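Local coordinates for peptidase M16 inactive domain family protein (Pseudomonas fluorescens, PDB 3GWB) that is of unknown specific function but belongs to the peptidase M16 family as an inactive-domain protein, for which a hydrolase activity is no more than presumed, at residues A[34-39]-A[97-103]; A[55-59]-A[183-188]; A[199-203]-A[368-373]; A[271-275]-A[346-351]; A[284-289]-A[329-333]. All blocks are in the same frame, centred on the assembly; numbering follows the deposited sequence.

Contact 1. Residues A[34-39]-A[97-103]; sequences PMFDLR and ASLRSLS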
# COMPACT_ATOMS: atom_id res chain seq x y z
N PRO A 34 -6.28 -7.14 24.70
CA PRO A 34 -7.60 -7.77 24.55
C PRO A 34 -7.97 -8.02 23.09
O PRO A 34 -9.00 -7.57 22.59
CB PRO A 34 -8.52 -6.75 25.21
CG PRO A 34 -7.90 -5.45 24.78
CD PRO A 34 -6.41 -5.70 25.01
N MSE A 35 -7.11 -8.76 22.39
CA MSE A 35 -7.34 -9.06 20.99
C MSE A 35 -6.55 -10.28 20.58
O MSE A 35 -5.76 -10.80 21.36
CB MSE A 35 -6.95 -7.86 20.12
CG MSE A 35 -5.64 -7.18 20.50
SE MSE A 35 -5.37 -5.59 19.63
CE MSE A 35 -7.07 -4.99 19.46
N PHE A 36 -6.76 -10.74 19.36
CA PHE A 36 -6.03 -11.91 18.89
C PHE A 36 -5.96 -11.91 17.38
O PHE A 36 -6.73 -11.20 16.70
CB PHE A 36 -6.69 -13.20 19.40
CG PHE A 36 -7.99 -13.52 18.72
CD1 PHE A 36 -8.02 -14.28 17.56
CD2 PHE A 36 -9.19 -13.05 19.25
CE1 PHE A 36 -9.23 -14.56 16.92
CE2 PHE A 36 -10.41 -13.33 18.61
CZ PHE A 36 -10.42 -14.09 17.45
N ASP A 37 -5.03 -12.70 16.86
CA ASP A 37 -4.83 -12.83 15.43
C ASP A 37 -5.03 -14.28 15.02
O ASP A 37 -4.47 -15.18 15.63
CB ASP A 37 -3.41 -12.40 15.04
CG ASP A 37 -3.20 -10.91 15.16
OD1 ASP A 37 -2.11 -10.43 14.79
OD2 ASP A 37 -4.12 -10.22 15.64
N LEU A 38 -5.86 -14.47 14.00
CA LEU A 38 -6.14 -15.79 13.45
C LEU A 38 -5.63 -15.75 12.01
O LEU A 38 -5.97 -14.85 11.25
CB LEU A 38 -7.65 -16.08 13.46
CG LEU A 38 -8.15 -17.32 12.71
CD1 LEU A 38 -7.53 -18.57 13.30
CD2 LEU A 38 -9.68 -17.38 12.81
N ARG A 39 -4.80 -16.72 11.65
CA ARG A 39 -4.25 -16.76 10.31
C ARG A 39 -4.40 -18.17 9.75
O ARG A 39 -4.09 -19.15 10.41
CB ARG A 39 -2.77 -16.35 10.36
CG ARG A 39 -2.09 -16.13 9.01
CD ARG A 39 -0.65 -15.67 9.24
NE ARG A 39 0.12 -15.50 8.01
CZ ARG A 39 0.00 -14.46 7.18
NH1 ARG A 39 -0.86 -13.49 7.45
NH2 ARG A 39 0.76 -14.40 6.09
N ALA A 97 -5.68 -16.16 4.51
CA ALA A 97 -6.90 -15.48 4.90
C ALA A 97 -6.63 -15.24 6.38
O ALA A 97 -6.28 -16.17 7.12
CB ALA A 97 -8.10 -16.36 4.70
N SER A 98 -6.78 -13.99 6.81
CA SER A 98 -6.51 -13.64 8.20
C SER A 98 -7.57 -12.75 8.82
O SER A 98 -8.31 -12.05 8.13
CB SER A 98 -5.14 -12.95 8.32
OG SER A 98 -5.11 -11.73 7.59
N LEU A 99 -7.63 -12.78 10.15
CA LEU A 99 -8.58 -11.99 10.91
C LEU A 99 -7.95 -11.49 12.20
O LEU A 99 -7.39 -12.27 12.97
CB LEU A 99 -9.81 -12.83 11.26
CG LEU A 99 -10.86 -12.14 12.13
CD1 LEU A 99 -11.72 -11.25 11.26
CD2 LEU A 99 -11.73 -13.17 12.82
N ARG A 100 -8.03 -10.19 12.44
CA ARG A 100 -7.54 -9.63 13.69
C ARG A 100 -8.85 -9.19 14.32
O ARG A 100 -9.67 -8.55 13.67
CB ARG A 100 -6.61 -8.44 13.46
CG ARG A 100 -6.21 -7.75 14.76
CD ARG A 100 -4.88 -6.99 14.67
NE ARG A 100 -4.86 -5.94 13.65
CZ ARG A 100 -4.60 -6.14 12.36
NH1 ARG A 100 -4.33 -7.37 11.92
NH2 ARG A 100 -4.60 -5.12 11.51
N SER A 101 -9.06 -9.55 15.58
CA SER A 101 -10.32 -9.22 16.24
C SER A 101 -10.18 -8.98 17.73
O SER A 101 -9.25 -9.48 18.37
CB SER A 101 -11.31 -10.37 15.99
OG SER A 101 -12.46 -10.29 16.82
N LEU A 102 -11.09 -8.18 18.28
CA LEU A 102 -11.10 -7.94 19.71
C LEU A 102 -11.41 -9.32 20.29
O LEU A 102 -12.11 -10.11 19.65
CB LEU A 102 -12.21 -6.95 20.08
CG LEU A 102 -11.94 -5.49 19.67
CD1 LEU A 102 -13.18 -4.65 19.91
CD2 LEU A 102 -10.77 -4.95 20.49
N SER A 103 -10.90 -9.60 21.48
CA SER A 103 -11.11 -10.91 22.10
C SER A 103 -12.44 -11.08 22.83
O SER A 103 -12.87 -12.21 23.07
CB SER A 103 -9.95 -11.21 23.06
OG SER A 103 -9.87 -10.26 24.11
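Two neighbouring strands of a mixed sheet can show how backbone pairing sets which side chains meet. Strands 35-39 and 97-102 run antiparallel, at 170° and 4.8 Å between axes. Ala-97 contributes little here and bonds through its backbone to Leu-40. Ser-98 forms a non-hydrogen-bonded pair with Arg-39, and its CA approaches Leu-38 O at 3.3 Å. Leu-99 pairs with Leu-38 through two hydrogen bonds, Leu-99 N to Leu-38 O and Leu-38 N to Leu-99 O, each 2.9 Å; both side chains pack on the helix 105-120. On the other face, Arg-100 meets Asp-37 with its aliphatic stem, CG lying 3.4 Å from Asp-37 OD2, while the guanidinium stays beyond salt-bridge reach (Arg-100 NH1 to Asp-37 OD2 4.7 Å). Ser-101 then bonds twice to Phe-36, Phe-36 N to Ser-101 O at 3.0 Å and Ser-101 N to Phe-36 O at 3.1 Å. Leu-102 CD2 touches CE of Met-35 (modelled as selenomethionine) at 3.8 Å, near Pro-34 and Leu-102 of the second subunit. Past the strand, Ser-103 N still reaches Pro-34 O (3.0 Å), while its OG turns to Asp-204. The pairing is therefore carried by five backbone hydrogen bonds, and the side chains supply an apolar layer on the Phe-36, Leu-38 and Leu-99 face.

Contact 2. Residues A[55-59]-A[183-188]; sequences VALLT and QLKAFH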
# COMPACT_ATOMS: atom_id res chain seq x y z
N VAL A 55 -5.65 -18.65 -11.46
CA VAL A 55 -6.89 -19.06 -10.81
C VAL A 55 -6.76 -19.02 -9.28
O VAL A 55 -7.70 -18.67 -8.58
CB VAL A 55 -7.36 -20.46 -11.30
CG1 VAL A 55 -6.43 -21.55 -10.79
CG2 VAL A 55 -8.79 -20.71 -10.84
N ALA A 56 -5.58 -19.36 -8.78
CA ALA A 56 -5.35 -19.35 -7.34
C ALA A 56 -5.48 -17.95 -6.77
O ALA A 56 -6.15 -17.72 -5.76
CB ALA A 56 -3.96 -19.91 -7.02
N LEU A 57 -4.86 -16.99 -7.43
CA LEU A 57 -4.91 -15.63 -6.94
C LEU A 57 -6.33 -15.07 -7.04
O LEU A 57 -6.80 -14.36 -6.15
CB LEU A 57 -3.92 -14.76 -7.72
CG LEU A 57 -3.38 -13.55 -6.96
CD1 LEU A 57 -1.87 -13.43 -7.18
CD2 LEU A 57 -4.12 -12.29 -7.41
N LEU A 58 -7.01 -15.40 -8.13
CA LEU A 58 -8.37 -14.92 -8.33
C LEU A 58 -9.32 -15.49 -7.28
O LEU A 58 -10.18 -14.79 -6.75
CB LEU A 58 -8.84 -15.29 -9.74
CG LEU A 58 -10.11 -14.63 -10.28
CD1 LEU A 58 -10.09 -13.12 -10.05
CD2 LEU A 58 -10.21 -14.95 -11.77
N THR A 59 -9.17 -16.78 -6.97
CA THR A 59 -10.03 -17.40 -5.98
C THR A 59 -9.81 -16.73 -4.63
O THR A 59 -10.77 -16.39 -3.93
CB THR A 59 -9.73 -18.92 -5.84
OG1 THR A 59 -9.91 -19.57 -7.10
CG2 THR A 59 -10.69 -19.57 -4.83
N GLN A 183 -14.71 -22.97 -12.40
CA GLN A 183 -13.31 -23.24 -12.09
C GLN A 183 -12.93 -22.72 -10.71
O GLN A 183 -12.17 -23.37 -9.98
CB GLN A 183 -12.41 -22.59 -13.14
CG GLN A 183 -12.48 -23.25 -14.51
CD GLN A 183 -11.63 -22.52 -15.52
OE1 GLN A 183 -12.00 -21.45 -16.00
NE2 GLN A 183 -10.48 -23.08 -15.85
N LEU A 184 -13.44 -21.55 -10.35
CA LEU A 184 -13.14 -20.98 -9.06
C LEU A 184 -13.73 -21.87 -7.97
O LEU A 184 -13.10 -22.11 -6.94
CB LEU A 184 -13.72 -19.57 -8.93
CG LEU A 184 -13.18 -18.49 -9.87
CD1 LEU A 184 -13.76 -17.13 -9.47
CD2 LEU A 184 -11.66 -18.46 -9.81
N LYS A 185 -14.95 -22.35 -8.23
CA LYS A 185 -15.65 -23.20 -7.28
C LYS A 185 -14.91 -24.52 -7.08
O LYS A 185 -14.77 -24.99 -5.96
CB LYS A 185 -17.08 -23.48 -7.77
CG LYS A 185 -18.03 -22.30 -7.60
CD LYS A 185 -19.43 -22.66 -8.08
CE LYS A 185 -20.39 -21.51 -7.87
NZ LYS A 185 -21.78 -21.84 -8.31
N ALA A 186 -14.44 -25.09 -8.18
CA ALA A 186 -13.71 -26.35 -8.13
C ALA A 186 -12.34 -26.18 -7.47
O ALA A 186 -11.91 -27.04 -6.70
CB ALA A 186 -13.54 -26.91 -9.53
N PHE A 187 -11.65 -25.08 -7.77
CA PHE A 187 -10.35 -24.84 -7.17
C PHE A 187 -10.50 -24.66 -5.66
O PHE A 187 -9.71 -25.20 -4.88
CB PHE A 187 -9.68 -23.58 -7.74
CG PHE A 187 -8.31 -23.33 -7.20
CD1 PHE A 187 -7.23 -24.12 -7.61
CD2 PHE A 187 -8.09 -22.36 -6.22
CE1 PHE A 187 -5.97 -23.94 -7.06
CE2 PHE A 187 -6.82 -22.17 -5.67
CZ PHE A 187 -5.76 -22.97 -6.09
N HIS A 188 -11.51 -23.90 -5.25
CA HIS A 188 -11.77 -23.65 -3.83
C HIS A 188 -12.07 -24.94 -3.06
O HIS A 188 -11.56 -25.14 -1.96
CB HIS A 188 -12.94 -22.67 -3.69
CG HIS A 188 -13.23 -22.27 -2.28
ND1 HIS A 188 -14.16 -22.93 -1.50
CD2 HIS A 188 -12.69 -21.32 -1.49
CE1 HIS A 188 -14.17 -22.40 -0.29
NE2 HIS A 188 -13.28 -21.42 -0.26
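Perpendicular helices pack well when a few large side chains fit between small ones, and residues 55-59 and 183-188 illustrate this. Their axes cross at -90° with 9.7 Å between them, and Leu-184 and Phe-187, one turn apart, are the two bumps. Phe-187 reaches to the backbone of the first helix: Val-55 CG1 and Ala-56 N lie over one face of its ring, and its CE2 comes within 3.6 Å of Ala-56 CA. The small methyl of Ala-56 leaves the hollow, its CB lying 3.7 Å from Phe-187 CZ. Leu-184 pushes its CD2 among Val-55 CG2 (3.8 Å), Leu-58 CG (4.2 Å) and Thr-59 OG1 (3.4 Å). Thr-59 can face these apolar groups because its OG1 is bonded back to Val-55 O at 2.8 Å. At the margin, Thr-59 CG2 meets His-188 CB at 4.0 Å, while His-188 NE2 is held by Val-119 O and its ring stacks on Tyr-192. Leu-58 and Leu-184 share Leu-129 of helix 126-143 as a further neighbour. In active M16 peptidases the helix equivalent to 55-62 carries the inverted zinc-binding HXXEH motif; here Leu-57 probably takes the place of the first histidine, consistent with a chain that lacks this zinc site.

Contact 3. Residues A[199-203]-A[368-373]; sequences IALVG and IVGQLG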
# COMPACT_ATOMS: atom_id res chain seq x y z
N ILE A 199 -3.82 -23.66 10.70
CA ILE A 199 -4.55 -22.67 11.49
C ILE A 199 -3.64 -22.14 12.60
O ILE A 199 -3.28 -22.87 13.51
CB ILE A 199 -5.81 -23.31 12.13
CG1 ILE A 199 -6.75 -23.78 11.03
CG2 ILE A 199 -6.51 -22.32 13.04
CD1 ILE A 199 -7.88 -24.65 11.54
N ALA A 200 -3.27 -20.87 12.50
CA ALA A 200 -2.40 -20.24 13.49
C ALA A 200 -3.18 -19.21 14.29
O ALA A 200 -3.90 -18.39 13.72
CB ALA A 200 -1.21 -19.58 12.78
N LEU A 201 -3.04 -19.25 15.61
CA LEU A 201 -3.76 -18.35 16.50
C LEU A 201 -2.85 -17.76 17.57
O LEU A 201 -2.11 -18.48 18.22
CB LEU A 201 -4.88 -19.11 17.22
CG LEU A 201 -6.28 -19.21 16.63
CD1 LEU A 201 -7.09 -20.23 17.43
CD2 LEU A 201 -6.95 -17.83 16.66
N VAL A 202 -2.94 -16.44 17.77
CA VAL A 202 -2.14 -15.78 18.79
C VAL A 202 -2.93 -14.66 19.46
O VAL A 202 -3.48 -13.78 18.78
CB VAL A 202 -0.86 -15.16 18.20
CG1 VAL A 202 -0.06 -14.52 19.31
CG2 VAL A 202 -0.02 -16.21 17.48
N GLY A 203 -2.98 -14.68 20.78
CA GLY A 203 -3.69 -13.61 21.46
C GLY A 203 -4.31 -13.90 22.81
O GLY A 203 -3.96 -14.86 23.50
N ILE A 368 4.18 -12.96 15.56
CA ILE A 368 4.19 -14.34 16.03
C ILE A 368 3.30 -15.22 15.15
O ILE A 368 3.74 -16.27 14.67
CB ILE A 368 3.71 -14.45 17.50
CG1 ILE A 368 4.63 -13.62 18.40
CG2 ILE A 368 3.73 -15.91 17.96
CD1 ILE A 368 6.08 -14.06 18.37
N VAL A 369 2.07 -14.79 14.91
CA VAL A 369 1.15 -15.57 14.10
C VAL A 369 1.73 -15.84 12.70
O VAL A 369 1.51 -16.90 12.11
CB VAL A 369 -0.24 -14.87 13.99
CG1 VAL A 369 -0.21 -13.78 12.90
CG2 VAL A 369 -1.32 -15.91 13.71
N GLY A 370 2.50 -14.88 12.18
CA GLY A 370 3.12 -15.07 10.88
C GLY A 370 4.12 -16.22 10.90
O GLY A 370 4.16 -17.04 9.98
N GLN A 371 4.94 -16.27 11.95
CA GLN A 371 5.94 -17.32 12.09
C GLN A 371 5.29 -18.68 12.34
O GLN A 371 5.75 -19.69 11.82
CB GLN A 371 6.90 -16.99 13.24
CG GLN A 371 7.70 -15.71 13.03
CD GLN A 371 8.56 -15.76 11.78
OE1 GLN A 371 9.37 -16.67 11.61
NE2 GLN A 371 8.39 -14.77 10.91
N LEU A 372 4.23 -18.69 13.15
CA LEU A 372 3.52 -19.94 13.45
C LEU A 372 2.96 -20.55 12.17
O LEU A 372 2.98 -21.77 11.99
CB LEU A 372 2.38 -19.69 14.43
CG LEU A 372 2.73 -19.38 15.89
CD1 LEU A 372 1.45 -19.46 16.73
CD2 LEU A 372 3.75 -20.40 16.40
N GLY A 373 2.43 -19.69 11.30
CA GLY A 373 1.88 -20.16 10.05
C GLY A 373 2.95 -20.84 9.22
O GLY A 373 2.73 -21.91 8.67
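This is apolar helix-on-sheet packing: the helix 365-377 lies across one face of the six-stranded mixed sheet, over its inner strand 197-203. The segments 199-203 and 368-373 run nearly antiparallel, at 156° with 7.5 Å between axes, and no hydrogen bond joins them. Ala-200 and Val-202, two residues apart on the strand, point at the helix. Val-202 is the larger contributor, its CG2 lying 3.6 Å from Leu-372 CD1, 3.7 Å from Val-369 CB and 3.8 Å from Ile-368 CG2. Ala-200 is small enough for the helix to come close, with CB 3.8 Å from Val-369 CG2 and 3.9 Å from Gly-373 N, where the helix itself has no side chain. Leu-201 turns to the opposite face, against the helix 207-220. The sheet is thus covered by helices on both faces, and the helix 365-377 comes from the part of the chain between strands 311-319 and 414-419 of the other sheet, joining two halves, consistent with the paired alpha/beta architecture of the M16 fold.

Contact 4. Residues A[271-275]-A[346-351]; sequences LGNQI and ELDDAK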
# COMPACT_ATOMS: atom_id res chain seq x y z
N LEU A 271 21.76 -14.83 7.79
CA LEU A 271 22.71 -13.88 8.34
C LEU A 271 23.75 -13.50 7.28
O LEU A 271 24.17 -12.35 7.18
CB LEU A 271 23.41 -14.47 9.56
CG LEU A 271 24.19 -13.47 10.41
CD1 LEU A 271 23.23 -12.61 11.24
CD2 LEU A 271 25.14 -14.24 11.31
N GLY A 272 24.14 -14.48 6.47
CA GLY A 272 25.10 -14.21 5.42
C GLY A 272 24.51 -13.25 4.40
O GLY A 272 25.19 -12.35 3.90
N ASN A 273 23.23 -13.43 4.09
CA ASN A 273 22.56 -12.56 3.14
C ASN A 273 22.39 -11.17 3.71
O ASN A 273 22.51 -10.19 2.99
CB ASN A 273 21.18 -13.10 2.75
CG ASN A 273 20.45 -12.17 1.83
OD1 ASN A 273 19.59 -11.39 2.25
ND2 ASN A 273 20.80 -12.21 0.55
N GLN A 274 22.10 -11.10 5.00
CA GLN A 274 21.93 -9.81 5.66
C GLN A 274 23.18 -8.95 5.47
O GLN A 274 23.08 -7.77 5.13
CB GLN A 274 21.66 -10.01 7.16
CG GLN A 274 20.26 -10.55 7.48
CD GLN A 274 20.08 -10.89 8.96
OE1 GLN A 274 20.47 -10.12 9.84
NE2 GLN A 274 19.49 -12.05 9.23
N ILE A 275 24.34 -9.55 5.67
CA ILE A 275 25.63 -8.86 5.53
C ILE A 275 25.91 -8.46 4.08
O ILE A 275 26.48 -7.40 3.81
CB ILE A 275 26.78 -9.76 6.03
CG1 ILE A 275 26.59 -10.07 7.52
CG2 ILE A 275 28.13 -9.08 5.78
CD1 ILE A 275 27.53 -11.15 8.06
N GLU A 346 31.42 -7.33 10.49
CA GLU A 346 30.15 -7.50 9.78
C GLU A 346 29.25 -8.51 10.48
O GLU A 346 28.05 -8.30 10.59
CB GLU A 346 30.39 -7.97 8.35
CG GLU A 346 31.17 -7.00 7.50
CD GLU A 346 31.37 -7.49 6.07
OE1 GLU A 346 31.83 -8.64 5.91
OE2 GLU A 346 31.08 -6.72 5.13
N LEU A 347 29.84 -9.61 10.94
CA LEU A 347 29.09 -10.65 11.61
C LEU A 347 28.48 -10.15 12.92
O LEU A 347 27.30 -10.40 13.20
CB LEU A 347 29.99 -11.86 11.89
CG LEU A 347 29.32 -13.06 12.55
CD1 LEU A 347 28.55 -13.85 11.50
CD2 LEU A 347 30.37 -13.95 13.21
N ASP A 348 29.27 -9.43 13.72
CA ASP A 348 28.77 -8.92 14.99
C ASP A 348 27.67 -7.88 14.80
O ASP A 348 26.64 -7.93 15.46
CB ASP A 348 29.92 -8.32 15.81
CG ASP A 348 30.83 -9.38 16.38
OD1 ASP A 348 30.30 -10.38 16.92
OD2 ASP A 348 32.07 -9.22 16.30
N ASP A 349 27.90 -6.95 13.88
CA ASP A 349 26.92 -5.92 13.58
C ASP A 349 25.61 -6.57 13.14
O ASP A 349 24.53 -6.20 13.60
CB ASP A 349 27.45 -5.01 12.46
CG ASP A 349 28.59 -4.12 12.93
OD1 ASP A 349 29.35 -4.53 13.84
OD2 ASP A 349 28.74 -3.00 12.37
N ALA A 350 25.70 -7.56 12.25
CA ALA A 350 24.51 -8.25 11.78
C ALA A 350 23.78 -8.93 12.93
O ALA A 350 22.56 -8.78 13.08
CB ALA A 350 24.88 -9.28 10.71
N LYS A 351 24.52 -9.67 13.76
CA LYS A 351 23.91 -10.35 14.90
C LYS A 351 23.24 -9.32 15.81
O LYS A 351 22.14 -9.56 16.31
CB LYS A 351 24.97 -11.13 15.68
CG LYS A 351 25.53 -12.33 14.93
CD LYS A 351 26.95 -12.65 15.38
CE LYS A 351 27.01 -13.69 16.46
NZ LYS A 351 26.91 -15.05 15.87
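The helical segments 271-275 and 346-351 cross at 105°, with 9.6 Å between their axes, so they meet over a short patch. Their nearest CA atoms lie at the end of the first and the start of the second, where those of Ile-275 and Glu-346 are 6.4 Å apart. Ile-275 fills the crossing: its CG1 is 3.7 Å from Ala-350 CB, its CG2 is 3.6 Å from Glu-346 CB, and its CD1 is 3.9 Å from Leu-347 CA. The small Ala-350 makes room for this, as it also does for Leu-271, whose CD1 lies 3.8 Å from Ala-350 CB. One turn before Ile-275, Leu-271 presses its CD2 on Leu-347 CD1 at 3.4 Å. Leu-347 reaches on to Val-397 and Val-400 of the helix 397-407, so the patch continues into a third helix. The polar residues at the edges lend their carbon stems to this contact and send their charges elsewhere. Glu-346 OE1 forms a salt bridge with Arg-284 and also bonds to Thr-343 N, while Lys-351 NZ bonds to the carbonyls of Ser-392, Gln-393 and Leu-395. With no hydrogen bond between the segments, their adhesion is apolar and depends on shape, whereas the charged ends tie this helix pair to neighbouring parts of the C-terminal half.

Contact 5. Residues A[284-289]-A[329-333]; sequences RLMSEV and LVQDV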
# COMPACT_ATOMS: atom_id res chain seq x y z
N ARG A 284 27.56 -5.15 2.26
CA ARG A 284 28.66 -5.18 1.30
C ARG A 284 28.25 -4.51 -0.01
O ARG A 284 28.97 -3.65 -0.53
CB ARG A 284 29.07 -6.64 1.05
CG ARG A 284 30.44 -6.84 0.39
CD ARG A 284 31.60 -6.38 1.29
NE ARG A 284 31.88 -7.26 2.42
CZ ARG A 284 32.56 -8.41 2.36
NH1 ARG A 284 33.04 -8.85 1.19
NH2 ARG A 284 32.80 -9.10 3.46
N LEU A 285 27.10 -4.90 -0.54
CA LEU A 285 26.61 -4.35 -1.79
C LEU A 285 26.30 -2.85 -1.73
O LEU A 285 26.67 -2.11 -2.63
CB LEU A 285 25.37 -5.13 -2.26
CG LEU A 285 25.63 -6.54 -2.81
CD1 LEU A 285 24.31 -7.26 -2.98
CD2 LEU A 285 26.37 -6.47 -4.14
N MSE A 286 25.61 -2.39 -0.70
CA MSE A 286 25.30 -0.96 -0.61
C MSE A 286 26.56 -0.14 -0.40
O MSE A 286 26.68 0.98 -0.89
CB MSE A 286 24.31 -0.69 0.53
CG MSE A 286 22.87 -0.96 0.14
SE MSE A 286 22.26 0.27 -1.02
CE MSE A 286 21.48 1.37 0.12
N SER A 287 27.51 -0.70 0.34
CA SER A 287 28.77 -0.01 0.61
C SER A 287 29.59 0.19 -0.67
O SER A 287 30.04 1.30 -0.95
CB SER A 287 29.59 -0.81 1.63
OG SER A 287 30.89 -0.28 1.75
N GLU A 288 29.77 -0.88 -1.43
CA GLU A 288 30.56 -0.82 -2.67
C GLU A 288 29.90 -0.08 -3.82
O GLU A 288 30.53 0.75 -4.48
CB GLU A 288 30.90 -2.24 -3.13
CG GLU A 288 31.70 -3.06 -2.14
CD GLU A 288 33.04 -2.43 -1.80
OE1 GLU A 288 33.77 -2.03 -2.73
OE2 GLU A 288 33.37 -2.36 -0.60
N VAL A 289 28.62 -0.37 -4.08
CA VAL A 289 27.92 0.25 -5.20
C VAL A 289 27.37 1.65 -4.93
O VAL A 289 27.48 2.54 -5.78
CB VAL A 289 26.76 -0.64 -5.70
CG1 VAL A 289 26.19 -0.07 -6.99
CG2 VAL A 289 27.26 -2.07 -5.93
N LEU A 329 30.80 -5.07 -11.34
CA LEU A 329 31.13 -4.76 -9.95
C LEU A 329 30.34 -5.64 -8.99
O LEU A 329 30.92 -6.25 -8.09
CB LEU A 329 30.84 -3.28 -9.65
CG LEU A 329 30.93 -2.80 -8.19
CD1 LEU A 329 32.35 -2.96 -7.68
CD2 LEU A 329 30.48 -1.35 -8.09
N VAL A 330 29.03 -5.69 -9.17
CA VAL A 330 28.18 -6.50 -8.30
C VAL A 330 28.64 -7.95 -8.33
O VAL A 330 28.74 -8.60 -7.28
CB VAL A 330 26.70 -6.43 -8.74
CG1 VAL A 330 25.87 -7.46 -7.99
CG2 VAL A 330 26.15 -5.04 -8.47
N GLN A 331 28.92 -8.47 -9.52
CA GLN A 331 29.38 -9.85 -9.64
C GLN A 331 30.70 -10.05 -8.90
O GLN A 331 30.87 -11.05 -8.21
CB GLN A 331 29.56 -10.22 -11.12
CG GLN A 331 28.25 -10.33 -11.88
CD GLN A 331 28.45 -10.73 -13.33
OE1 GLN A 331 29.07 -10.00 -14.11
NE2 GLN A 331 27.92 -11.89 -13.71
N ASP A 332 31.62 -9.10 -9.03
CA ASP A 332 32.91 -9.19 -8.35
C ASP A 332 32.71 -9.14 -6.85
O ASP A 332 33.34 -9.88 -6.10
CB ASP A 332 33.85 -8.05 -8.77
CG ASP A 332 34.14 -8.04 -10.26
OD1 ASP A 332 34.46 -9.12 -10.81
OD2 ASP A 332 34.05 -6.95 -10.87
N VAL A 333 31.84 -8.24 -6.40
CA VAL A 333 31.55 -8.12 -4.97
C VAL A 333 30.96 -9.43 -4.47
O VAL A 333 31.27 -9.88 -3.36
CB VAL A 333 30.54 -6.99 -4.70
CG1 VAL A 333 30.07 -7.06 -3.26
CG2 VAL A 333 31.19 -5.64 -4.99
O HOH W 1 32.84 -8.32 -1.41
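Val-333 sits among three side chains of the facing helix, its CG1 3.7 Å from Arg-284 CG and 3.8 Å from Leu-285 CD2, and its CG2 3.9 Å from Glu-288 CG. The charged residues thus take part through their methylene groups: Glu-288 OE2 is in a salt bridge with Lys-292, and Arg-284 NH2 in one with Glu-346. Further along, Leu-285 CD2 lies 4.0 Å from Val-330 CG1, and Val-289 CG2 touches Leu-329 CD2 at 3.9 Å and Val-330 CG2 at 4.1 Å. The segments 284-289 and 329-333 cross at 136° with axes 10.3 Å apart. Both belong to the helical layer on the five-stranded mixed sheet of the C-terminal half, an alpha/beta pattern in keeping with M16 domains: Leu-285 and Val-330 both reach Ile-314 of the strand 311-319, while Leu-285 and Val-289 lie on Val-299 of the strand 299-303. No direct hydrogen bond crosses between the helices, but a water connects them at the margin, accepting from Arg-284 NH1 at 2.7 Å and donating to Val-333 O at 2.9 Å.

In the fold
Contacts 1 and 2 lie in the N-terminal half, contacts 4 and 5 in the C-terminal half, and contact 3 bridges them. Contacts 1 and 3 share a sheet: Asp-37 N lies 2.7 Å from Val-202 O and Arg-39 N 2.8 Å from Ala-200 O, probable hydrogen bonds, and their centres are 10 Å apart. Contact 2 has its centre about 25 Å from either and includes the helix that probably corresponds to the metal-binding one of active relatives. Contacts 4 and 5, with centres 16 Å apart, are joined by the salt bridge of Glu-346 OE1 to Arg-284 NH2 (2.7 Å). Contact 3 closes a loop that encloses both, though contact 5 lies 37 Å away between centres.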